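Local coordinates for possible adhesin (Caldicellulosiruptor kronotskyensis, PDB 4WA0), which probably helps the cell attach to cellulose, as the C-terminal beta-helix domain of a membrane-bound adhesin of the tapirin type, at residues L50-G54 / I222-Y227; I77-L83 / I100-M106; P90-N94 / A111-K115. One frame throughout, in Å; residues are numbered along the deposited sequence.

How the contacts relate
Coils of a beta-helix bond to one another through backbone, whereas a helix lying on the outside is held here through side chains; the three contacts, all partly buried, illustrate both. Contact 2 joins successive coils at a corner, with aliphatic side chains in the interior and six hydrogen bonds. Contact 3 joins coils where strands begin in another sheet, mixes buried Thr93, Gly112 and Tyr114 with partly exposed residues, and one of its two hydrogen bonds is accepted by an asparagine side chain. Contact 1 sets the end of helix 217-224 against strand 50-52, buried Ile51, Ile222 and Tyr227 lying beside partly exposed Lys53. Contacts 1 and 2 touch through neighbouring strands 50-52 and 76-79.

Contact 1 of 3, residues L50-G54 / I222-Y227; sequences LISKG and IRNRDY
A single lysine reaches from a beta-helix coil into the carbonyl-rich C-terminal end of a helix packed on the outside of the coils. Lys53, just after strand 50-52, leaves the extended conformation (phi/psi -88/29) and sends out a side chain with chi1 m, chi2 -147°, chi3 and chi4 t. Its NZ donates to Ile222 O at 2.9 Å and lies 2.6 Å from Arg225 O, where the chain has just left helical geometry after helix 217-224. Beneath this polar end, Ile51 and Ile222, both chi1 m and chi2 t, point at each other and meet CG2 to CG2 at 3.9 Å; their CA atoms are 8.4 Å apart. Tyr227 presents its ring edge to the lysine, CD1 to NZ 3.9 Å, while its ring also meets that of Tyr32 on the neighbouring strand 30-33. On the coil side, Ser52 OG accepts from Gly54 N at 3.2 Å, forming an ST turn. Water 1 accepts from both Lys53 NZ, at 3.0 Å, and Tyr227 N, at 2.9 Å.

Contact 2 of 3, residues I77-L83 / I100-M106; sequences IYVEKSL and IYVGQEM
Successive coils of a beta-helix repeat one another in parallel, and here the register is a constant 23 residues. Strands 77-79 and 100-102 run 4.9 Å apart with directions differing by 2°. Ile77 O accepts from Tyr101 N at 2.9 Å, and its CB packs on Ile100 CG1 at 4.0 Å. Tyr78, chi1 t, points to the other face with Tyr101, also t; the rings meet obliquely, centroids 5.2 Å apart and planes at 40°. Val79 bonds through both its N and its O to the same neighbour: N to Tyr101 O and Gly103 N to its O, each 2.9 Å. The chain then turns: Glu80 is helical (-65/-40) and Lys81 lies at -106/-131, angles closely repeated by Gly103 and Gln104. A CB on Gly103 would clash with Glu80 O. Waters 2 and 3 both donate to that oxygen, linking it to Tyr101 OH, which also hydrogen-bonds Asp122, and to Gln104 OE1. Lys81 O accepts from Gln104 N at 2.9 Å, and Ser82 OG from Glu105 N at 3.1 Å. Leu83 resumes the strand, its N donating to Glu105 O at 2.9 Å and its CD2 3.9 Å from Ile100 CD1 and 4.2 Å from CG of selenomethionine Met106. Ile77, Val79 and Leu83 thus line the coil interior with Met56 and Leu119 of adjoining coils, whereas Tyr78 and Tyr101 lie outside, under helix 217-224.

Contact 3 of 3, residues P90-N94 / A111-K115; sequences PRSTN and AGSYK
Tyr114 lays one face of its ring over the carbonyl of Thr93, with CZ 3.3 Å from Thr93 O. Its rotamer (chi1 m, chi2 83°) turns the ring back along its own strand, bringing OH to 3.5 Å from Thr93 CB and into a hydrogen bond with Gly110 O. This is the start of a parallel strand pair between adjacent beta-helix coils: the directions of 91-94 and 111-114 differ by 7°, with Thr93 beside Gly112 (CA atoms 4.6 Å apart) and Asn94 beside Ser113 (4.7 Å). Thr93 N donates to Ala111 O at 2.8 Å, and Ser92 CA adds a CA-H...O contact to the same oxygen at 3.2 Å. The next pairing departs from the pattern. Gly112, at phi/psi 156/171, is in a conformation that calls for glycine, and a CB there would collide with Thr93 O. Ser113 N lies 3.8 Å from Thr93 O and donates instead to Asn94 OD1 at 2.9 Å, Asn94 having chi1 m and chi2 -57°. Before the strands, water 4 donates to Arg91 O and accepts from Ala111 N, at 2.8 and 3.0 Å. Coil pairing therefore does not depend on backbone groups alone: a side-chain amide oxygen and a water also take part.

Contact 1 of 3, residues L50-G54 / I222-Y227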
ATOM      1  N   LEU A  50       3.933  -2.486  -1.088  1.00 11.32           N
ATOM      2  CA  LEU A  50       3.140  -1.262  -0.843  1.00 10.80           C
ATOM      3  C   LEU A  50       4.077  -0.187  -0.279  1.00 11.68           C
ATOM      4  O   LEU A  50       4.609  -0.350   0.846  1.00 10.70           O
ATOM      5  CB  LEU A  50       2.015  -1.576   0.139  1.00 11.22           C
ATOM      6  CG  LEU A  50       1.107  -0.491   0.661  1.00 11.54           C
ATOM      7  CD1 LEU A  50       0.388   0.132  -0.513  1.00 12.15           C
ATOM      8  CD2 LEU A  50       0.187  -1.046   1.703  1.00 11.58           C
ATOM      9  N   ILE A  51       4.376   0.821  -1.084  1.00 11.33           N
ATOM     10  CA  ILE A  51       5.423   1.800  -0.763  1.00 11.80           C
ATOM     11  C   ILE A  51       4.896   3.196  -0.685  1.00 12.77           C
ATOM     12  O   ILE A  51       4.328   3.657  -1.684  1.00 12.24           O
ATOM     13  CB  ILE A  51       6.569   1.722  -1.793  1.00 13.02           C
ATOM     14  CG1 ILE A  51       7.111   0.312  -1.790  1.00 13.41           C
ATOM     15  CG2 ILE A  51       7.677   2.777  -1.568  1.00 14.17           C
ATOM     16  CD1 ILE A  51       7.937  -0.043  -2.976  1.00 15.67           C
ATOM     17  N   SER A  52       5.161   3.840   0.458  1.00 12.65           N
ATOM     18  CA  SER A  52       4.941   5.264   0.595  1.00 12.85           C
ATOM     19  C   SER A  52       6.197   6.012   1.018  1.00 14.57           C
ATOM     20  O   SER A  52       6.781   5.680   2.037  1.00 12.57           O
ATOM     21  CB  SER A  52       3.870   5.582   1.586  1.00 12.01           C
ATOM     22  OG  SER A  52       3.717   7.008   1.729  1.00 12.68           O
ATOM     23  N   LYS A  53       6.600   6.985   0.224  1.00 15.13           N
ATOM     24  CA  LYS A  53       7.734   7.900   0.588  1.00 16.08           C
ATOM     25  C   LYS A  53       7.284   9.098   1.389  1.00 18.14           C
ATOM     26  O   LYS A  53       7.925  10.100   1.459  1.00 25.08           O
ATOM     27  CB  LYS A  53       8.525   8.284  -0.634  1.00 17.82           C
ATOM     28  CG  LYS A  53       9.182   7.070  -1.296  1.00 19.67           C
ATOM     29  CD  LYS A  53      10.538   7.429  -1.932  1.00 25.46           C
ATOM     30  CE  LYS A  53      11.422   6.215  -2.206  1.00 25.76           C
ATOM     31  NZ  LYS A  53      12.568   6.618  -3.058  1.00 25.91           N
ATOM     32  N   GLY A  54       6.236   8.934   2.137  1.00 14.43           N
ATOM     33  CA  GLY A  54       5.646   9.950   2.999  1.00 14.67           C
ATOM     34  C   GLY A  54       4.922   9.270   4.132  1.00 12.51           C
ATOM     35  O   GLY A  54       5.414   8.224   4.614  1.00 11.57           O
ATOM     36  N   ILE A 222      14.993   1.006  -1.624  1.00 19.83           N
ATOM     37  CA  ILE A 222      13.802   1.800  -1.819  1.00 20.33           C
ATOM     38  C   ILE A 222      14.072   3.227  -1.402  1.00 19.38           C
ATOM     39  O   ILE A 222      13.768   4.150  -2.135  1.00 21.25           O
ATOM     40  CB  ILE A 222      12.617   1.272  -1.002  1.00 19.25           C
ATOM     41  CG1 ILE A 222      12.128  -0.063  -1.534  1.00 20.27           C
ATOM     42  CG2 ILE A 222      11.490   2.319  -0.970  1.00 19.49           C
ATOM     43  CD1 ILE A 222      11.275  -0.794  -0.478  1.00 20.21           C
ATOM     44  N   ARG A 223      14.715   3.428  -0.264  1.00 19.58           N
ATOM     45  CA  ARG A 223      15.007   4.792   0.184  1.00 21.68           C
ATOM     46  C   ARG A 223      15.871   5.559  -0.834  1.00 23.29           C
ATOM     47  O   ARG A 223      15.679   6.762  -1.054  1.00 30.31           O
ATOM     48  CB  ARG A 223      15.791   4.725   1.474  1.00 21.05           C
ATOM     49  CG  ARG A 223      16.032   6.097   2.100  1.00 24.49           C
ATOM     50  CD  ARG A 223      16.906   5.911   3.348  1.00 29.09           C
ATOM     51  NE  ARG A 223      16.227   5.204   4.432  1.00 27.13           N
ATOM     52  CZ  ARG A 223      16.552   4.020   4.972  1.00 32.85           C
ATOM     53  NH1 ARG A 223      17.577   3.282   4.522  1.00 33.30           N
ATOM     54  NH2 ARG A 223      15.803   3.537   5.965  1.00 31.16           N
ATOM     55  N   ASN A 224      16.839   4.896  -1.447  1.00 27.42           N
ATOM     56  CA  ASN A 224      17.771   5.660  -2.295  1.00 30.88           C
ATOM     57  C   ASN A 224      17.433   5.700  -3.772  1.00 34.14           C
ATOM     58  O   ASN A 224      18.079   6.449  -4.531  1.00 31.21           O
ATOM     59  CB  ASN A 224      19.208   5.162  -2.115  1.00 32.95           C
ATOM     60  CG  ASN A 224      19.762   5.498  -0.738  1.00 37.80           C
ATOM     61  OD1 ASN A 224      19.623   6.614  -0.239  1.00 44.77           O
ATOM     62  ND2 ASN A 224      20.351   4.525  -0.111  1.00 43.66           N
ATOM     63  N   ARG A 225      16.449   4.902  -4.192  1.00 28.61           N
ATOM     64  CA  ARG A 225      16.000   4.906  -5.593  1.00 33.53           C
ATOM     65  C   ARG A 225      15.101   6.103  -5.870  1.00 28.73           C
ATOM     66  O   ARG A 225      14.156   6.380  -5.116  1.00 29.74           O
ATOM     67  CB  ARG A 225      15.275   3.614  -5.939  1.00 34.30           C
ATOM     68  CG  ARG A 225      14.849   3.511  -7.404  1.00 39.91           C
ATOM     69  CD  ARG A 225      14.486   2.082  -7.747  1.00 44.87           C
ATOM     70  NE  ARG A 225      15.667   1.208  -7.814  1.00 52.21           N
ATOM     71  CZ  ARG A 225      16.472   1.090  -8.875  1.00 57.54           C
ATOM     72  NH1 ARG A 225      17.519   0.262  -8.835  1.00 57.27           N
ATOM     73  NH2 ARG A 225      16.239   1.791  -9.985  1.00 60.19           N
ATOM     74  N   ASP A 226      15.399   6.809  -6.958  1.00 27.89           N
ATOM     75  CA  ASP A 226      14.526   7.864  -7.446  1.00 27.32           C
ATOM     76  C   ASP A 226      13.611   7.174  -8.467  1.00 25.87           C
ATOM     77  O   ASP A 226      14.036   6.884  -9.564  1.00 21.96           O
ATOM     78  CB  ASP A 226      15.326   8.980  -8.127  1.00 30.76           C
ATOM     79  CG  ASP A 226      14.434  10.009  -8.786  1.00 36.22           C
ATOM     80  OD1 ASP A 226      13.176   9.792  -8.671  1.00 30.78           O
ATOM     81  OD2 ASP A 226      14.979  10.971  -9.456  1.00 37.25           O
ATOM     82  N   TYR A 227      12.353   6.908  -8.096  1.00 24.95           N
ATOM     83  CA  TYR A 227      11.527   6.009  -8.917  1.00 27.41           C
ATOM     84  C   TYR A 227      11.087   6.643 -10.217  1.00 25.45           C
ATOM     85  O   TYR A 227      10.530   5.923 -11.029  1.00 25.67           O
ATOM     86  CB  TYR A 227      10.293   5.435  -8.138  1.00 24.47           C
ATOM     87  CG  TYR A 227      10.672   4.234  -7.276  1.00 30.78           C
ATOM     88  CD1 TYR A 227      11.295   4.432  -6.004  1.00 31.53           C
ATOM     89  CD2 TYR A 227      10.482   2.912  -7.728  1.00 32.51           C
ATOM     90  CE1 TYR A 227      11.673   3.369  -5.204  1.00 31.75           C
ATOM     91  CE2 TYR A 227      10.897   1.836  -6.935  1.00 40.51           C
ATOM     92  CZ  TYR A 227      11.491   2.074  -5.671  1.00 36.61           C
ATOM     93  OH  TYR A 227      11.904   1.022  -4.874  1.00 33.73           O
TER
HETATM   94  O   HOH W   1      11.289   7.858  -5.530  1.00 32.47           O

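Contact 2 of 3, residues I77-L83 / I100-M106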
ATOM      1  N   ILE A  77       5.997  -3.684   2.928  1.00 12.22           N
ATOM      2  CA  ILE A  77       5.311  -2.409   3.178  1.00 11.60           C
ATOM      3  C   ILE A  77       6.463  -1.453   3.613  1.00 12.75           C
ATOM      4  O   ILE A  77       7.110  -1.686   4.663  1.00 13.26           O
ATOM      5  CB  ILE A  77       4.234  -2.530   4.285  1.00 11.17           C
ATOM      6  CG1 ILE A  77       3.105  -3.501   3.850  1.00 11.57           C
ATOM      7  CG2 ILE A  77       3.627  -1.161   4.598  1.00 12.37           C
ATOM      8  CD1 ILE A  77       1.974  -3.627   4.782  1.00 11.19           C
ATOM      9  N   TYR A  78       6.606  -0.355   2.904  1.00 12.04           N
ATOM     10  CA  TYR A  78       7.588   0.639   3.243  1.00 11.56           C
ATOM     11  C   TYR A  78       6.910   1.929   3.497  1.00 11.23           C
ATOM     12  O   TYR A  78       6.189   2.392   2.662  1.00 10.82           O
ATOM     13  CB  TYR A  78       8.625   0.755   2.141  1.00 12.96           C
ATOM     14  CG  TYR A  78       9.655   1.861   2.321  1.00 13.06           C
ATOM     15  CD1 TYR A  78       9.333   3.177   2.127  1.00 14.87           C
ATOM     16  CD2 TYR A  78      10.981   1.567   2.599  1.00 15.36           C
ATOM     17  CE1 TYR A  78      10.292   4.212   2.223  1.00 15.84           C
ATOM     18  CE2 TYR A  78      11.928   2.588   2.749  1.00 15.21           C
ATOM     19  CZ  TYR A  78      11.560   3.897   2.591  1.00 17.02           C
ATOM     20  OH  TYR A  78      12.433   4.953   2.650  1.00 19.72           O
ATOM     21  N   VAL A  79       7.159   2.514   4.654  1.00 11.08           N
ATOM     22  CA  VAL A  79       6.589   3.837   4.997  1.00 11.80           C
ATOM     23  C   VAL A  79       7.728   4.725   5.443  1.00 13.54           C
ATOM     24  O   VAL A  79       8.357   4.484   6.484  1.00 13.98           O
ATOM     25  CB  VAL A  79       5.537   3.720   6.089  1.00 11.75           C
ATOM     26  CG1 VAL A  79       4.894   5.082   6.400  1.00 11.88           C
ATOM     27  CG2 VAL A  79       4.443   2.721   5.680  1.00 12.06           C
ATOM     28  N   GLU A  80       8.006   5.784   4.684  0.64 12.49           N
ATOM     29  CA  GLU A  80       9.112   6.671   5.065  0.64 14.00           C
ATOM     30  C   GLU A  80       8.872   7.423   6.395  0.64 13.93           C
ATOM     31  O   GLU A  80       9.813   7.620   7.204  0.64 15.27           O
ATOM     32  CB  GLU A  80       9.386   7.641   3.898  0.64 16.05           C
ATOM     33  CG  GLU A  80      10.534   8.617   4.158  0.64 19.74           C
ATOM     34  CD  GLU A  80      10.598   9.788   3.174  0.64 21.56           C
ATOM     35  OE1 GLU A  80      10.901   9.567   2.005  0.64 23.50           O
ATOM     36  OE2 GLU A  80      10.405  10.971   3.593  0.64 26.12           O
ATOM     37  N   LYS A  81       7.637   7.880   6.618  1.00 13.16           N
ATOM     38  CA  LYS A  81       7.262   8.622   7.849  1.00 13.60           C
ATOM     39  C   LYS A  81       6.437   7.735   8.761  1.00 11.44           C
ATOM     40  O   LYS A  81       6.936   6.639   9.060  1.00 12.84           O
ATOM     41  CB  LYS A  81       6.670   9.998   7.493  1.00 12.69           C
ATOM     42  CG  LYS A  81       7.604  10.798   6.587  1.00 16.49           C
ATOM     43  CD  LYS A  81       7.015  12.147   6.239  1.00 17.14           C
ATOM     44  CE  LYS A  81       8.001  12.878   5.310  1.00 22.30           C
ATOM     45  NZ  LYS A  81       7.398  14.190   4.994  1.00 22.40           N
ATOM     46  N   SER A  82       5.301   8.201   9.270  1.00 12.69           N
ATOM     47  CA  SER A  82       4.485   7.432  10.145  1.00 15.25           C
ATOM     48  C   SER A  82       3.410   6.639   9.387  1.00 13.08           C
ATOM     49  O   SER A  82       2.993   7.027   8.243  1.00 11.47           O
ATOM     50  CB  SER A  82       3.805   8.383  11.098  1.00 17.63           C
ATOM     51  OG  SER A  82       4.829   8.881  11.959  1.00 24.05           O
ATOM     52  N   LEU A  83       3.065   5.510   9.974  1.00 13.49           N
ATOM     53  CA  LEU A  83       1.881   4.765   9.594  1.00 12.84           C
ATOM     54  C   LEU A  83       0.801   4.931  10.628  1.00 13.24           C
ATOM     55  O   LEU A  83       1.027   4.694  11.879  1.00 12.74           O
ATOM     56  CB  LEU A  83       2.208   3.310   9.492  1.00 15.31           C
ATOM     57  CG  LEU A  83       1.016   2.362   9.260  1.00 14.21           C
ATOM     58  CD1 LEU A  83       0.219   2.631   8.007  1.00 15.55           C
ATOM     59  CD2 LEU A  83       1.595   0.963   9.179  1.00 15.96           C
ATOM     60  N   ILE A 100       7.682  -5.226   7.123  1.00 12.61           N
ATOM     61  CA  ILE A 100       7.182  -3.830   7.211  1.00 12.51           C
ATOM     62  C   ILE A 100       8.304  -2.965   7.775  1.00 13.80           C
ATOM     63  O   ILE A 100       8.953  -3.374   8.759  1.00 13.57           O
ATOM     64  CB  ILE A 100       5.870  -3.716   8.021  1.00 13.50           C
ATOM     65  CG1 ILE A 100       5.370  -2.262   8.097  1.00 15.05           C
ATOM     66  CG2 ILE A 100       5.948  -4.319   9.452  1.00 14.49           C
ATOM     67  CD1 ILE A 100       3.944  -2.101   8.463  1.00 16.07           C
ATOM     68  N   TYR A 101       8.551  -1.803   7.157  1.00 13.36           N
ATOM     69  CA  TYR A 101       9.454  -0.839   7.684  1.00 12.92           C
ATOM     70  C   TYR A 101       8.699   0.458   7.843  1.00 12.04           C
ATOM     71  O   TYR A 101       8.028   0.872   6.891  1.00 12.08           O
ATOM     72  CB  TYR A 101      10.598  -0.629   6.687  1.00 14.54           C
ATOM     73  CG  TYR A 101      11.404   0.602   6.965  1.00 14.20           C
ATOM     74  CD1 TYR A 101      12.283   0.636   8.108  1.00 16.39           C
ATOM     75  CD2 TYR A 101      11.223   1.789   6.257  1.00 15.85           C
ATOM     76  CE1 TYR A 101      12.960   1.805   8.432  1.00 17.71           C
ATOM     77  CE2 TYR A 101      11.959   2.947   6.562  1.00 17.33           C
ATOM     78  CZ  TYR A 101      12.796   2.958   7.649  1.00 18.65           C
ATOM     79  OH  TYR A 101      13.503   4.123   7.950  1.00 23.07           O
ATOM     80  N   VAL A 102       8.832   1.113   8.996  1.00 13.24           N
ATOM     81  CA  VAL A 102       8.270   2.433   9.253  1.00 13.38           C
ATOM     82  C   VAL A 102       9.384   3.297   9.810  1.00 14.75           C
ATOM     83  O   VAL A 102       9.965   2.997  10.870  1.00 14.56           O
ATOM     84  CB  VAL A 102       7.081   2.363  10.191  1.00 12.43           C
ATOM     85  CG1 VAL A 102       6.454   3.692  10.455  1.00 13.19           C
ATOM     86  CG2 VAL A 102       5.956   1.489   9.632  1.00 12.15           C
ATOM     87  N   GLY A 103       9.613   4.438   9.145  1.00 14.44           N
ATOM     88  CA  GLY A 103      10.705   5.338   9.514  1.00 15.36           C
ATOM     89  C   GLY A 103      10.411   6.160  10.738  1.00 16.58           C
ATOM     90  O   GLY A 103      11.335   6.479  11.482  1.00 20.03           O
ATOM     91  N   GLN A 104       9.163   6.555  10.942  1.00 14.34           N
ATOM     92  CA  GLN A 104       8.733   7.272  12.150  1.00 17.78           C
ATOM     93  C   GLN A 104       7.757   6.340  12.940  1.00 18.06           C
ATOM     94  O   GLN A 104       8.077   5.199  13.154  1.00 21.67           O
ATOM     95  CB  GLN A 104       8.198   8.640  11.780  1.00 17.92           C
ATOM     96  CG  GLN A 104       9.270   9.502  11.102  1.00 20.00           C
ATOM     97  CD  GLN A 104       8.796  10.865  10.539  1.00 24.82           C
ATOM     98  OE1 GLN A 104       9.514  11.521   9.797  1.00 33.45           O
ATOM     99  NE2 GLN A 104       7.648  11.287  10.912  1.00 31.23           N
ATOM    100  N   GLU A 105       6.665   6.854  13.422  1.00 18.95           N
ATOM    101  CA  GLU A 105       5.846   6.141  14.373  1.00 21.65           C
ATOM    102  C   GLU A 105       4.836   5.235  13.677  1.00 18.41           C
ATOM    103  O   GLU A 105       4.379   5.566  12.536  1.00 17.18           O
ATOM    104  CB  GLU A 105       5.114   7.142  15.179  1.00 26.06           C
ATOM    105  CG  GLU A 105       6.039   7.801  16.196  1.00 35.92           C
ATOM    106  CD  GLU A 105       5.248   8.105  17.420  1.00 44.22           C
ATOM    107  OE1 GLU A 105       4.040   8.417  17.255  1.00 58.85           O
ATOM    108  OE2 GLU A 105       5.782   8.019  18.535  1.00 40.10           O
HETATM  109  N   MSE A 106       4.637   4.038  14.221  0.55 15.73           N
HETATM  110  CA  MSE A 106       3.568   3.126  13.795  0.55 13.21           C
HETATM  111  C   MSE A 106       2.476   3.232  14.801  0.55 13.07           C
HETATM  112  O   MSE A 106       2.679   2.848  15.946  0.55 10.66           O
HETATM  113  CB  MSE A 106       4.016   1.684  13.674  0.55 14.98           C
HETATM  114  CG  MSE A 106       2.830   0.869  13.176  0.55 16.68           C
HETATM  115 SE   MSE A 106       3.264  -1.031  12.866  0.55 21.84          SE
HETATM  116  CE  MSE A 106       5.147  -1.019  12.230  0.55 20.17           C
TER
HETATM  117  O   HOH W   2      12.507   7.063   6.913  1.00 31.10           O
HETATM  118  O   HOH W   3      11.151   9.815   8.259  1.00 33.78           O

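Contact 3 of 3, residues P90-N94 / A111-K115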
ATOM      1  N   PRO A  90     -17.605  -0.254  13.679  1.00 14.52           N
ATOM      2  CA  PRO A  90     -17.066  -1.507  14.193  1.00 14.13           C
ATOM      3  C   PRO A  90     -16.115  -2.138  13.134  1.00 12.05           C
ATOM      4  O   PRO A  90     -15.926  -3.370  13.068  1.00 13.28           O
ATOM      5  CB  PRO A  90     -18.313  -2.376  14.226  1.00 15.72           C
ATOM      6  CG  PRO A  90     -19.035  -2.000  12.981  1.00 15.02           C
ATOM      7  CD  PRO A  90     -18.845  -0.507  12.917  1.00 15.73           C
ATOM      8  N   ARG A  91     -15.421  -1.311  12.401  1.00 12.19           N
ATOM      9  CA  ARG A  91     -14.653  -1.794  11.297  1.00 12.00           C
ATOM     10  C   ARG A  91     -13.326  -2.415  11.730  1.00 12.00           C
ATOM     11  O   ARG A  91     -12.797  -2.133  12.805  1.00 13.36           O
ATOM     12  CB  ARG A  91     -14.397  -0.658  10.278  1.00 11.56           C
ATOM     13  CG  ARG A  91     -15.585  -0.180   9.537  1.00 10.78           C
ATOM     14  CD  ARG A  91     -16.129  -1.306   8.671  1.00 13.02           C
ATOM     15  NE  ARG A  91     -17.247  -0.877   7.842  1.00 13.77           N
ATOM     16  CZ  ARG A  91     -18.246  -1.646   7.506  1.00 13.54           C
ATOM     17  NH1 ARG A  91     -18.298  -2.889   7.992  1.00 12.86           N
ATOM     18  NH2 ARG A  91     -19.178  -1.182   6.690  1.00 13.57           N
ATOM     19  N   SER A  92     -12.771  -3.255  10.852  0.54 11.57           N
ATOM     20  CA  SER A  92     -11.458  -3.823  11.069  0.54 11.39           C
ATOM     21  C   SER A  92     -10.488  -3.404   9.968  0.54 11.86           C
ATOM     22  O   SER A  92     -10.888  -3.159   8.819  0.54 10.65           O
ATOM     23  CB  SER A  92     -11.522  -5.358  11.123  0.54 13.44           C
ATOM     24  OG  SER A  92     -12.202  -5.786  12.292  0.54 15.18           O
ATOM     25  N   THR A  93      -9.224  -3.315  10.352  1.00  9.82           N
ATOM     26  CA  THR A  93      -8.094  -3.129   9.428  1.00 10.62           C
ATOM     27  C   THR A  93      -7.153  -4.284   9.586  1.00 11.88           C
ATOM     28  O   THR A  93      -6.438  -4.397  10.580  1.00 12.37           O
ATOM     29  CB  THR A  93      -7.379  -1.796   9.659  1.00 10.33           C
ATOM     30  OG1 THR A  93      -8.254  -0.757   9.245  1.00 10.39           O
ATOM     31  CG2 THR A  93      -6.124  -1.645   8.764  1.00 10.48           C
ATOM     32  N   ASN A  94      -7.189  -5.213   8.647  1.00 10.27           N
ATOM     33  CA  ASN A  94      -6.327  -6.379   8.727  1.00 10.56           C
ATOM     34  C   ASN A  94      -5.163  -6.251   7.752  1.00 10.65           C
ATOM     35  O   ASN A  94      -5.394  -5.889   6.586  1.00 10.60           O
ATOM     36  CB  ASN A  94      -7.110  -7.580   8.355  1.00 11.93           C
ATOM     37  CG  ASN A  94      -8.342  -7.702   9.250  1.00 15.18           C
ATOM     38  OD1 ASN A  94      -8.205  -7.755  10.451  1.00 14.74           O
ATOM     39  ND2 ASN A  94      -9.529  -7.668   8.660  1.00 17.38           N
ATOM     40  N   ALA A 111      -9.212  -1.514  15.223  1.00 10.65           N
ATOM     41  CA  ALA A 111      -9.254  -2.943  15.441  1.00 10.01           C
ATOM     42  C   ALA A 111      -8.855  -3.720  14.197  1.00 11.04           C
ATOM     43  O   ALA A 111      -9.110  -3.262  13.112  1.00 11.69           O
ATOM     44  CB  ALA A 111     -10.640  -3.340  15.835  1.00 11.08           C
ATOM     45  N   GLY A 112      -8.258  -4.880  14.378  1.00 11.28           N
ATOM     46  CA  GLY A 112      -7.830  -5.674  13.282  1.00 12.13           C
ATOM     47  C   GLY A 112      -6.714  -6.608  13.672  1.00 11.59           C
ATOM     48  O   GLY A 112      -6.182  -6.520  14.761  1.00 10.95           O
ATOM     49  N   SER A 113      -6.403  -7.493  12.733  1.00 11.66           N
ATOM     50  CA  SER A 113      -5.326  -8.446  12.882  1.00 11.95           C
ATOM     51  C   SER A 113      -4.138  -7.983  11.973  1.00 11.60           C
ATOM     52  O   SER A 113      -4.296  -7.912  10.713  1.00 11.33           O
ATOM     53  CB  SER A 113      -5.796  -9.829  12.503  1.00 14.41           C
ATOM     54  OG  SER A 113      -4.735 -10.772  12.606  1.00 19.98           O
ATOM     55  N   TYR A 114      -3.063  -7.623  12.641  1.00 10.25           N
ATOM     56  CA  TYR A 114      -1.862  -7.127  11.987  1.00 11.20           C
ATOM     57  C   TYR A 114      -0.794  -8.180  12.152  1.00 12.68           C
ATOM     58  O   TYR A 114      -0.264  -8.366  13.276  1.00 12.95           O
ATOM     59  CB  TYR A 114      -1.485  -5.773  12.564  1.00 10.94           C
ATOM     60  CG  TYR A 114      -2.535  -4.684  12.563  1.00  9.64           C
ATOM     61  CD1 TYR A 114      -3.513  -4.598  13.572  1.00 10.37           C
ATOM     62  CD2 TYR A 114      -2.549  -3.705  11.585  1.00 10.51           C
ATOM     63  CE1 TYR A 114      -4.457  -3.589  13.538  1.00  9.56           C
ATOM     64  CE2 TYR A 114      -3.464  -2.690  11.602  1.00  9.99           C
ATOM     65  CZ  TYR A 114      -4.423  -2.641  12.551  1.00  9.67           C
ATOM     66  OH  TYR A 114      -5.341  -1.618  12.500  1.00 10.43           O
ATOM     67  N   LYS A 115      -0.413  -8.862  11.056  1.00 12.02           N
ATOM     68  CA  LYS A 115       0.502  -9.992  11.123  1.00 11.90           C
ATOM     69  C   LYS A 115       1.714  -9.716  10.234  1.00 11.58           C
ATOM     70  O   LYS A 115       1.557  -9.394   9.066  1.00 12.02           O
ATOM     71  CB  LYS A 115      -0.162 -11.295  10.634  1.00 14.14           C
ATOM     72  CG  LYS A 115      -1.388 -11.654  11.440  1.00 18.38           C
ATOM     73  CD  LYS A 115      -1.857 -13.062  10.995  1.00 23.80           C
ATOM     74  CE  LYS A 115      -3.110 -13.530  11.721  1.00 30.27           C
ATOM     75  NZ  LYS A 115      -4.252 -13.044  10.888  1.00 35.29           N
TER
HETATM   76  O   HOH W   4     -11.853  -0.208  14.601  1.00 11.76           O